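Local coordinates for histidine triad protein (Plasmodium falciparum 3D7, PDB 5CS2) that probably hydrolyses diadenosine triphosphate to AMP and ADP as a Fhit-like member of the histidine triad family, and binds the antimalarial natural product cyclomarin A, at residues Ile100-Gly105 with Val115-Ile120; Lys63-Asn68 with Ala108-Asp113; Leu12-Asn17 with Val35-Lys40. All coordinates share one frame; numbering follows the deposited sequence.

Contact 1. Residues Ile100-Gly105 with Val115-Ile120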
loop_
_atom_site.group_PDB
_atom_site.type_symbol
_atom_site.label_atom_id
_atom_site.label_comp_id
_atom_site.label_asym_id
_atom_site.label_seq_id
_atom_site.Cartn_x
_atom_site.Cartn_y
_atom_site.Cartn_z
ATOM N N ILE A 100 -6.050 4.244 -2.192
ATOM C CA ILE A 100 -4.624 3.987 -2.311
ATOM C C ILE A 100 -4.490 2.642 -2.995
ATOM O O ILE A 100 -5.126 1.683 -2.551
ATOM C CB ILE A 100 -3.912 4.018 -0.948
ATOM C CG1 ILE A 100 -4.226 5.340 -0.148
ATOM C CG2 ILE A 100 -2.407 3.765 -1.114
ATOM C CD1 ILE A 100 -3.909 5.162 1.318
ATOM N N ALA A 101 -3.706 2.552 -4.077
ATOM C CA ALA A 101 -3.652 1.250 -4.769
ATOM C C ALA A 101 -2.422 1.012 -5.574
ATOM O O ALA A 101 -1.853 1.956 -6.128
ATOM C CB ALA A 101 -4.854 1.073 -5.666
ATOM N N ILE A 102 -2.051 -0.294 -5.693
ATOM C CA ILE A 102 -0.972 -0.767 -6.570
ATOM C C ILE A 102 -1.608 -1.758 -7.561
ATOM O O ILE A 102 -2.297 -2.683 -7.125
ATOM C CB ILE A 102 0.199 -1.434 -5.809
ATOM C CG1 ILE A 102 0.801 -0.502 -4.724
ATOM C CG2 ILE A 102 1.294 -1.924 -6.794
ATOM C CD1 ILE A 102 1.960 -1.170 -3.916
ATOM N N GLN A 103 -1.455 -1.523 -8.885
ATOM C CA GLN A 103 -1.902 -2.479 -9.904
ATOM C C GLN A 103 -0.631 -3.289 -10.137
ATOM O O GLN A 103 0.226 -2.902 -10.938
ATOM C CB GLN A 103 -2.357 -1.757 -11.196
ATOM C CG GLN A 103 -3.498 -0.792 -10.968
ATOM C CD GLN A 103 -3.654 0.101 -12.163
ATOM O OE1 GLN A 103 -2.798 0.930 -12.462
ATOM N NE2 GLN A 103 -4.719 -0.101 -12.895
ATOM N N ASP A 104 -0.437 -4.342 -9.328
ATOM C CA ASP A 104 0.784 -5.131 -9.347
ATOM C C ASP A 104 0.782 -6.210 -10.433
ATOM O O ASP A 104 0.652 -7.393 -10.133
ATOM C CB ASP A 104 1.059 -5.706 -7.951
ATOM C CG ASP A 104 2.363 -6.444 -7.792
ATOM O OD1 ASP A 104 3.331 -6.117 -8.529
ATOM O OD2 ASP A 104 2.463 -7.268 -6.857
ATOM N N GLY A 105 0.965 -5.794 -11.675
ATOM C CA GLY A 105 1.014 -6.731 -12.790
ATOM C C GLY A 105 -0.027 -6.474 -13.848
ATOM O O GLY A 105 -1.062 -5.854 -13.586
ATOM N N VAL A 115 6.718 -0.567 -10.745
ATOM C CA VAL A 115 5.910 -0.526 -9.503
ATOM C C VAL A 115 5.526 0.903 -9.210
ATOM O O VAL A 115 6.407 1.752 -9.117
ATOM C CB VAL A 115 6.688 -1.061 -8.258
ATOM C CG1 VAL A 115 5.797 -1.013 -7.003
ATOM C CG2 VAL A 115 7.206 -2.459 -8.478
ATOM N N HIS A 116 4.239 1.156 -9.026
ATOM C CA HIS A 116 3.812 2.510 -8.604
ATOM C C HIS A 116 2.567 2.474 -7.723
ATOM O O HIS A 116 1.701 1.607 -7.879
ATOM C CB HIS A 116 3.648 3.479 -9.797
ATOM C CG HIS A 116 2.705 3.027 -10.863
ATOM N ND1 HIS A 116 3.051 2.012 -11.745
ATOM C CD2 HIS A 116 1.482 3.491 -11.188
ATOM C CE1 HIS A 116 2.018 1.872 -12.558
ATOM N NE2 HIS A 116 1.051 2.746 -12.277
ATOM N N ILE A 117 2.453 3.455 -6.807
ATOM C CA ILE A 117 1.273 3.546 -5.957
ATOM C C ILE A 117 0.449 4.730 -6.427
ATOM O O ILE A 117 1.007 5.817 -6.645
ATOM C CB ILE A 117 1.686 3.794 -4.477
ATOM C CG1 ILE A 117 2.578 2.666 -3.896
ATOM C CG2 ILE A 117 0.426 4.047 -3.599
ATOM C CD1 ILE A 117 3.166 2.886 -2.442
ATOM N N HIS A 118 -0.850 4.525 -6.554
ATOM C CA HIS A 118 -1.833 5.551 -6.882
ATOM C C HIS A 118 -2.374 6.083 -5.570
ATOM O O HIS A 118 -2.747 5.291 -4.685
ATOM C CB HIS A 118 -3.028 4.971 -7.634
ATOM C CG HIS A 118 -2.684 4.471 -8.985
ATOM N ND1 HIS A 118 -2.785 5.277 -10.094
ATOM C CD2 HIS A 118 -2.233 3.252 -9.356
ATOM C CE1 HIS A 118 -2.412 4.518 -11.114
ATOM N NE2 HIS A 118 -2.072 3.292 -10.710
ATOM N N ILE A 119 -2.457 7.414 -5.442
ATOM C CA ILE A 119 -3.085 8.033 -4.265
ATOM C C ILE A 119 -4.112 8.954 -4.868
ATOM O O ILE A 119 -3.741 9.874 -5.611
ATOM C CB ILE A 119 -2.120 8.796 -3.359
ATOM C CG1 ILE A 119 -1.106 7.863 -2.691
ATOM C CG2 ILE A 119 -2.910 9.627 -2.296
ATOM C CD1 ILE A 119 0.011 8.620 -1.958
ATOM N N ILE A 120 -5.381 8.710 -4.568
ATOM C CA ILE A 120 -6.478 9.509 -5.141
ATOM C C ILE A 120 -7.317 10.089 -4.020
ATOM O O ILE A 120 -8.061 9.359 -3.346
ATOM C CB ILE A 120 -7.357 8.741 -6.170
ATOM C CG1 ILE A 120 -6.518 7.997 -7.237
ATOM C CG2 ILE A 120 -8.386 9.698 -6.827
ATOM C CD1 ILE A 120 -7.155 6.763 -7.827
HETATM O O HOH W 1 0.044 0.687 -9.855
HETATM O O HOH W 2 2.401 -1.034 -10.456
HETATM O O HOH W 3 -0.444 1.293 -14.529
#
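Two backbone hydrogen bonds fasten strand 100-104 to strand 116-120, both between Ala101 and His118, which form an antiparallel hydrogen-bonded pair. The stronger runs almost straight from His118 N to Ala101 O at 2.8 Å, in the carbonyl plane; Ala101 N returns a bond to His118 O at 3.0 Å. Toward Gln103 and His116 the strands draw apart, and two waters bridge the backbones: one accepts from Gln103 N and donates to His116 O, while the second joins Gln103 O to His116 N.

Polar side chains gather on the face carrying Ala101 and His118. Gln103, extended beyond CG, crosses the His118 side chain obliquely, its amide turned 79° from the ring plane. His118 NE2 donates weakly to Gln103 OE1 (3.0 Å, 134°); the stronger polar partner of His118 is His55, met through ND1. A third water donates to Gln103 OE1 and accepts, weakly, from His116 NE2. The His116 ring has the first water over one face and its ND1 bonded to His114 O. These two histidines belong to the triad motif, and by prediction His116 is the residue that becomes AMP-linked, with Gln103 and His118 binding substrate.

On the other face the contact is apolar. Ile100 CG2 and Ile117 CG2 lie side by side at 3.8 Å, whereas Ile102 crosses Ile117 with the two CG1 atoms 3.7 Å apart.

Helix 72-93 packs over this isoleucine face, and strand 56-60 continues the sheet beyond strand 116-122. Strand 97-104 in turn pairs antiparallel with a strand of the second subunit, so the sheet runs on through the dimer.

Contact 2. Residues Lys63-Asn68 with Ala108-Asp113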
loop_
_atom_site.group_PDB
_atom_site.type_symbol
_atom_site.label_atom_id
_atom_site.label_comp_id
_atom_site.label_asym_id
_atom_site.label_seq_id
_atom_site.Cartn_x
_atom_site.Cartn_y
_atom_site.Cartn_z
ATOM N N LYS A 63 14.044 1.131 -11.732
ATOM C CA LYS A 63 12.960 0.458 -12.436
ATOM C C LYS A 63 12.857 -0.999 -11.970
ATOM O O LYS A 63 13.809 -1.770 -12.103
ATOM C CB LYS A 63 13.141 0.541 -13.957
ATOM C CG LYS A 63 11.879 0.189 -14.718
ATOM C CD LYS A 63 12.188 -0.331 -16.113
ATOM C CE LYS A 63 10.982 -0.984 -16.728
ATOM N NZ LYS A 63 10.812 -2.399 -16.296
ATOM N N LYS A 64 11.725 -1.333 -11.338
ATOM C CA LYS A 64 11.403 -2.675 -10.852
ATOM C C LYS A 64 9.970 -2.920 -11.257
ATOM O O LYS A 64 9.132 -2.042 -11.059
ATOM C CB LYS A 64 11.636 -2.793 -9.352
ATOM C CG LYS A 64 13.103 -3.090 -9.052
ATOM C CD LYS A 64 13.514 -2.747 -7.652
ATOM C CE LYS A 64 15.015 -2.894 -7.502
ATOM N NZ LYS A 64 15.413 -3.550 -6.220
ATOM N N LYS A 65 9.688 -4.068 -11.897
ATOM C CA LYS A 65 8.359 -4.334 -12.455
ATOM C C LYS A 65 7.271 -4.665 -11.428
ATOM O O LYS A 65 6.168 -4.107 -11.482
ATOM C CB LYS A 65 8.428 -5.453 -13.517
ATOM C CG LYS A 65 7.127 -5.627 -14.295
ATOM C CD LYS A 65 7.230 -6.724 -15.341
ATOM C CE LYS A 65 5.944 -6.861 -16.105
ATOM N NZ LYS A 65 6.023 -7.960 -17.100
ATOM N N HIS A 66 7.570 -5.621 -10.556
ATOM C CA HIS A 66 6.635 -6.121 -9.563
ATOM C C HIS A 66 6.960 -5.653 -8.170
ATOM O O HIS A 66 8.115 -5.482 -7.825
ATOM C CB HIS A 66 6.598 -7.657 -9.596
ATOM C CG HIS A 66 5.728 -8.194 -10.690
ATOM N ND1 HIS A 66 4.336 -8.135 -10.606
ATOM C CD2 HIS A 66 6.075 -8.771 -11.862
ATOM C CE1 HIS A 66 3.893 -8.653 -11.739
ATOM N NE2 HIS A 66 4.904 -9.057 -12.522
ATOM N N TYR A 67 5.926 -5.539 -7.336
ATOM C CA TYR A 67 6.073 -5.148 -5.942
ATOM C C TYR A 67 7.043 -6.069 -5.198
ATOM O O TYR A 67 7.821 -5.618 -4.367
ATOM C CB TYR A 67 4.676 -5.162 -5.278
ATOM C CG TYR A 67 4.619 -4.527 -3.907
ATOM C CD1 TYR A 67 5.303 -3.344 -3.633
ATOM C CD2 TYR A 67 3.824 -5.070 -2.900
ATOM C CE1 TYR A 67 5.231 -2.740 -2.374
ATOM C CE2 TYR A 67 3.749 -4.482 -1.637
ATOM C CZ TYR A 67 4.415 -3.290 -1.395
ATOM O OH TYR A 67 4.340 -2.713 -0.151
ATOM N N ASN A 68 7.026 -7.363 -5.538
ATOM C CA ASN A 68 7.922 -8.323 -4.899
ATOM C C ASN A 68 9.378 -8.260 -5.386
ATOM O O ASN A 68 10.232 -8.942 -4.811
ATOM C CB ASN A 68 7.362 -9.707 -4.995
ATOM C CG ASN A 68 6.332 -9.906 -3.908
ATOM O OD1 ASN A 68 6.654 -10.141 -2.743
ATOM N ND2 ASN A 68 5.110 -9.744 -4.269
ATOM N N ALA A 108 -3.648 -7.087 -13.219
ATOM C CA ALA A 108 -4.219 -6.127 -12.270
ATOM C C ALA A 108 -4.399 -4.734 -12.938
ATOM O O ALA A 108 -4.803 -3.768 -12.276
ATOM C CB ALA A 108 -3.349 -6.019 -11.040
ATOM N N GLY A 109 -4.161 -4.660 -14.252
ATOM C CA GLY A 109 -4.334 -3.418 -15.010
ATOM C C GLY A 109 -3.121 -2.509 -15.108
ATOM O O GLY A 109 -3.257 -1.356 -15.528
ATOM N N GLN A 110 -1.940 -2.991 -14.739
ATOM C CA GLN A 110 -0.705 -2.190 -14.825
ATOM C C GLN A 110 -0.400 -1.888 -16.321
ATOM O O GLN A 110 -0.400 -2.821 -17.130
ATOM C CB GLN A 110 0.446 -2.981 -14.196
ATOM C CG GLN A 110 1.753 -2.233 -14.032
ATOM C CD GLN A 110 2.882 -3.150 -13.645
ATOM O OE1 GLN A 110 2.999 -4.280 -14.131
ATOM N NE2 GLN A 110 3.772 -2.679 -12.795
ATOM N N THR A 111 -0.225 -0.594 -16.693
ATOM C CA THR A 111 0.071 -0.203 -18.100
ATOM C C THR A 111 1.532 0.195 -18.295
ATOM O O THR A 111 2.040 0.161 -19.420
ATOM C CB THR A 111 -0.869 0.884 -18.641
ATOM O OG1 THR A 111 -1.049 1.920 -17.682
ATOM C CG2 THR A 111 -2.200 0.330 -19.108
ATOM N N VAL A 112 2.212 0.548 -17.199
ATOM C CA VAL A 112 3.620 0.913 -17.184
ATOM C C VAL A 112 4.323 -0.125 -16.311
ATOM O O VAL A 112 3.947 -0.297 -15.143
ATOM C CB VAL A 112 3.845 2.358 -16.649
ATOM C CG1 VAL A 112 5.328 2.668 -16.542
ATOM C CG2 VAL A 112 3.130 3.393 -17.529
ATOM N N ASP A 113 5.333 -0.824 -16.862
ATOM C CA ASP A 113 6.033 -1.929 -16.188
ATOM C C ASP A 113 7.024 -1.447 -15.159
ATOM O O ASP A 113 8.201 -1.740 -15.240
ATOM C CB ASP A 113 6.665 -2.879 -17.233
ATOM C CG ASP A 113 5.621 -3.444 -18.196
ATOM O OD1 ASP A 113 4.432 -3.546 -17.800
ATOM O OD2 ASP A 113 5.976 -3.727 -19.352
#
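Asp113 and Lys65 bury the most surface here, yet their charged ends do not meet. The aliphatic part of Lys65 lies along Asp113, pointing the same way, with Lys65 CG 4.0 Å from Asp113 CB and CE by OD1. Lys65 is fully extended, with CG anti to the backbone N (chi1 -171°), which carries its ammonium past the carboxylate: NZ stays 4.7 Å from Asp113 OD1, too far for a salt bridge.

Gln110 supplies one of two hydrogen bonds. Its chain, likewise extended, reaches across to the loop 63-68, where NE2 donates to Lys65 O at 3.1 Å. The N-H points almost straight at the oxygen (164°), and the acceptor lies close to the amide plane, favouring one rotation of the carboxamide. A second clasp comes from Lys63, whose chain bends at its last torsion (chi4 -83°) to bring NZ within 2.9 Å of Asp113 O, nearly along the C=O axis.

Both bonds thus run from a side chain to a backbone carbonyl of the opposite loop. The carboxylate of Asp113, salt-bridged to neither lysine, probably adds a longer-range attraction, while Gln110, in the predicted substrate-binding run Gly109-Val112, is held through its uncharged carboxamide.

Contact 3. Residues Leu12-Asn17 with Val35-Lys40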
loop_
_atom_site.group_PDB
_atom_site.type_symbol
_atom_site.label_atom_id
_atom_site.label_comp_id
_atom_site.label_asym_id
_atom_site.label_seq_id
_atom_site.Cartn_x
_atom_site.Cartn_y
_atom_site.Cartn_z
ATOM N N LEU A 12 13.277 9.028 5.140
ATOM C CA LEU A 12 13.285 9.076 3.674
ATOM C C LEU A 12 14.520 9.821 3.161
ATOM O O LEU A 12 14.714 9.926 1.938
ATOM C CB LEU A 12 11.996 9.759 3.134
ATOM C CG LEU A 12 10.644 9.061 3.361
ATOM C CD1 LEU A 12 9.510 9.965 3.024
ATOM C CD2 LEU A 12 10.535 7.807 2.532
ATOM N N GLU A 13 15.328 10.398 4.080
ATOM C CA GLU A 13 16.533 11.175 3.770
ATOM C C GLU A 13 16.191 12.401 2.914
ATOM O O GLU A 13 16.983 12.837 2.077
ATOM C CB GLU A 13 17.648 10.286 3.169
ATOM C CG GLU A 13 18.100 9.179 4.109
ATOM C CD GLU A 13 19.476 8.575 3.890
ATOM O OE1 GLU A 13 20.227 9.066 3.016
ATOM O OE2 GLU A 13 19.797 7.593 4.598
ATOM N N TRP A 14 15.003 12.973 3.145
ATOM C CA TRP A 14 14.563 14.143 2.404
ATOM C C TRP A 14 15.174 15.443 2.937
ATOM O O TRP A 14 15.435 15.593 4.135
ATOM C CB TRP A 14 13.033 14.246 2.424
ATOM C CG TRP A 14 12.468 15.442 1.713
ATOM C CD1 TRP A 14 12.138 15.534 0.392
ATOM C CD2 TRP A 14 12.167 16.721 2.294
ATOM N NE1 TRP A 14 11.679 16.795 0.105
ATOM C CE2 TRP A 14 11.679 17.546 1.256
ATOM C CE3 TRP A 14 12.320 17.269 3.584
ATOM C CZ2 TRP A 14 11.270 18.870 1.478
ATOM C CZ3 TRP A 14 11.926 18.586 3.798
ATOM C CH2 TRP A 14 11.380 19.360 2.761
ATOM N N TYR A 15 15.340 16.401 2.028
ATOM C CA TYR A 15 15.732 17.779 2.322
ATOM C C TYR A 15 15.125 18.651 1.245
ATOM O O TYR A 15 14.836 18.160 0.138
ATOM C CB TYR A 15 17.252 17.960 2.458
ATOM C CG TYR A 15 18.054 17.497 1.261
ATOM C CD1 TYR A 15 18.308 18.354 0.192
ATOM C CD2 TYR A 15 18.612 16.222 1.223
ATOM C CE1 TYR A 15 19.070 17.940 -0.900
ATOM C CE2 TYR A 15 19.371 15.798 0.135
ATOM C CZ TYR A 15 19.608 16.665 -0.920
ATOM O OH TYR A 15 20.350 16.244 -1.994
ATOM N N LYS A 16 14.847 19.931 1.573
ATOM C CA LYS A 16 14.253 20.852 0.601
ATOM C C LYS A 16 15.148 20.848 -0.643
ATOM O O LYS A 16 16.386 20.858 -0.497
ATOM C CB LYS A 16 14.224 22.272 1.187
ATOM C CG LYS A 16 13.578 23.295 0.294
ATOM C CD LYS A 16 13.484 24.640 0.992
ATOM C CE LYS A 16 14.534 25.631 0.531
ATOM N NZ LYS A 16 15.899 25.309 1.037
ATOM N N ASN A 17 14.521 20.781 -1.837
ATOM C CA ASN A 17 15.175 20.786 -3.148
ATOM C C ASN A 17 15.879 19.485 -3.516
ATOM O O ASN A 17 16.509 19.452 -4.571
ATOM C CB ASN A 17 16.158 21.968 -3.290
ATOM C CG ASN A 17 15.469 23.294 -3.228
ATOM O OD1 ASN A 17 14.307 23.459 -3.629
ATOM N ND2 ASN A 17 16.188 24.264 -2.715
ATOM N N VAL A 35 7.431 16.544 -10.800
ATOM C CA VAL A 35 7.871 15.820 -9.608
ATOM C C VAL A 35 7.764 16.754 -8.401
ATOM O O VAL A 35 8.312 17.843 -8.430
ATOM C CB VAL A 35 9.306 15.269 -9.772
ATOM C CG1 VAL A 35 9.806 14.602 -8.492
ATOM C CG2 VAL A 35 9.390 14.304 -10.966
ATOM N N PHE A 36 7.095 16.319 -7.360
ATOM C CA PHE A 36 6.958 17.168 -6.156
ATOM C C PHE A 36 7.837 16.700 -4.987
ATOM O O PHE A 36 7.990 17.439 -4.013
ATOM C CB PHE A 36 5.492 17.304 -5.763
ATOM C CG PHE A 36 4.750 15.988 -5.687
ATOM C CD1 PHE A 36 4.931 15.128 -4.602
ATOM C CD2 PHE A 36 3.859 15.617 -6.689
ATOM C CE1 PHE A 36 4.259 13.893 -4.544
ATOM C CE2 PHE A 36 3.148 14.410 -6.602
ATOM C CZ PHE A 36 3.368 13.547 -5.545
ATOM N N ILE A 37 8.381 15.451 -5.026
ATOM C CA ILE A 37 9.235 14.984 -3.950
ATOM C C ILE A 37 10.132 13.864 -4.465
ATOM O O ILE A 37 9.673 13.040 -5.250
ATOM C CB ILE A 37 8.407 14.499 -2.698
ATOM C CG1 ILE A 37 9.317 14.237 -1.474
ATOM C CG2 ILE A 37 7.533 13.255 -3.028
ATOM C CD1 ILE A 37 8.540 14.225 -0.071
ATOM N N THR A 38 11.356 13.818 -3.965
ATOM C CA THR A 38 12.343 12.785 -4.208
ATOM C C THR A 38 12.874 12.351 -2.857
ATOM O O THR A 38 13.163 13.196 -2.003
ATOM C CB THR A 38 13.472 13.299 -5.148
ATOM O OG1 THR A 38 12.858 13.848 -6.313
ATOM C CG2 THR A 38 14.439 12.197 -5.558
ATOM N N THR A 39 12.985 11.017 -2.654
ATOM C CA THR A 39 13.466 10.399 -1.418
ATOM C C THR A 39 14.683 9.544 -1.759
ATOM O O THR A 39 15.124 9.541 -2.914
ATOM C CB THR A 39 12.326 9.608 -0.714
ATOM O OG1 THR A 39 12.084 8.433 -1.491
ATOM C CG2 THR A 39 11.036 10.420 -0.577
ATOM N N LYS A 40 15.212 8.814 -0.775
ATOM C CA LYS A 40 16.372 7.953 -0.962
ATOM C C LYS A 40 16.125 6.909 -2.062
ATOM O O LYS A 40 17.037 6.634 -2.835
ATOM C CB LYS A 40 16.743 7.267 0.365
ATOM C CG LYS A 40 18.045 6.467 0.309
ATOM C CD LYS A 40 18.460 5.959 1.683
ATOM C CE LYS A 40 19.768 5.207 1.634
ATOM N NZ LYS A 40 20.255 4.859 2.997
HETATM O O HOH W 4 12.279 16.514 -3.045
HETATM O O HOH W 5 10.356 18.075 -2.061
#
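Lys40 N donates to Leu12 O at 3.0 Å, the one direct backbone bond between the loop 12-17 and the residues that follow strand 35-38. Next to it, Leu12 and Thr39 lie side by side and point the same way, with Thr39 CG2 set against Leu12 CB, CD1 and CD2. Further along, Glu13 and Lys40 run alongside each other at the surface. The extended lysine, CG anti to its backbone N (chi1 -173°), places NZ 3.2 Å from Glu13 OE2 in a salt bridge, approaching from above the carboxylate plane, while Lys40 CD packs on Glu13 CD at 3.6 Å. At the other end, Trp14 crosses Ile37 at about a right angle: CD1 of the indole touches Ile37 CG1 at 3.6 Å, and Thr38 O lies at the ring edge.

The loop closes helix 4-11 with a Schellman motif, in which Glu13 adopts positive phi (61°). The chain leaves the helix there, and Trp14 comes to lie by Ile37 and Thr38 of strand 35-38, an edge strand of this chain's five-stranded antiparallel sheet, while Leu12 and Glu13 meet the residues just after it.

Of two waters at the indole, one lies in the ring plane, accepting from Trp14 NE1 at 2.8 Å and donating to Phe36 O; the other accepts from Thr38 N and, weakly, from the same NE1. Lys16 N sits over one face of the ring, toward its rim, and Ile195 and Asn196 of helix 181-199 also touch Trp14. Thr39 OG1 is bonded to Asp77 of helix 72-93 and to Ser42 N; Leu12 and Lys40 also pack against Asp77.

Along the chain contact 3 closes first, and contacts 1 and 2 then interleave, in the order 63-68, 100-105, 108-113, 115-120. Contacts 1 and 2, with centres 9 Å apart, touch: Val115 N meets Lys64 O, and Asp104 OD1 meets Tyr67 N, so loop 63-68 sits against the hairpin, whose connecting loop supplies 108-113. Both also touch the second subunit. Across the chain's centre from contact 1, contact 3 lies about 20 Å from it and about 23 Å from contact 2, centre to centre. It joins the N-terminal segment to edge strand 35-38, whereas contact 1 occupies the opposite edge of the same sheet, strands 116-122 and 97-104, and contains the predicted catalytic histidine beside the dimer interface.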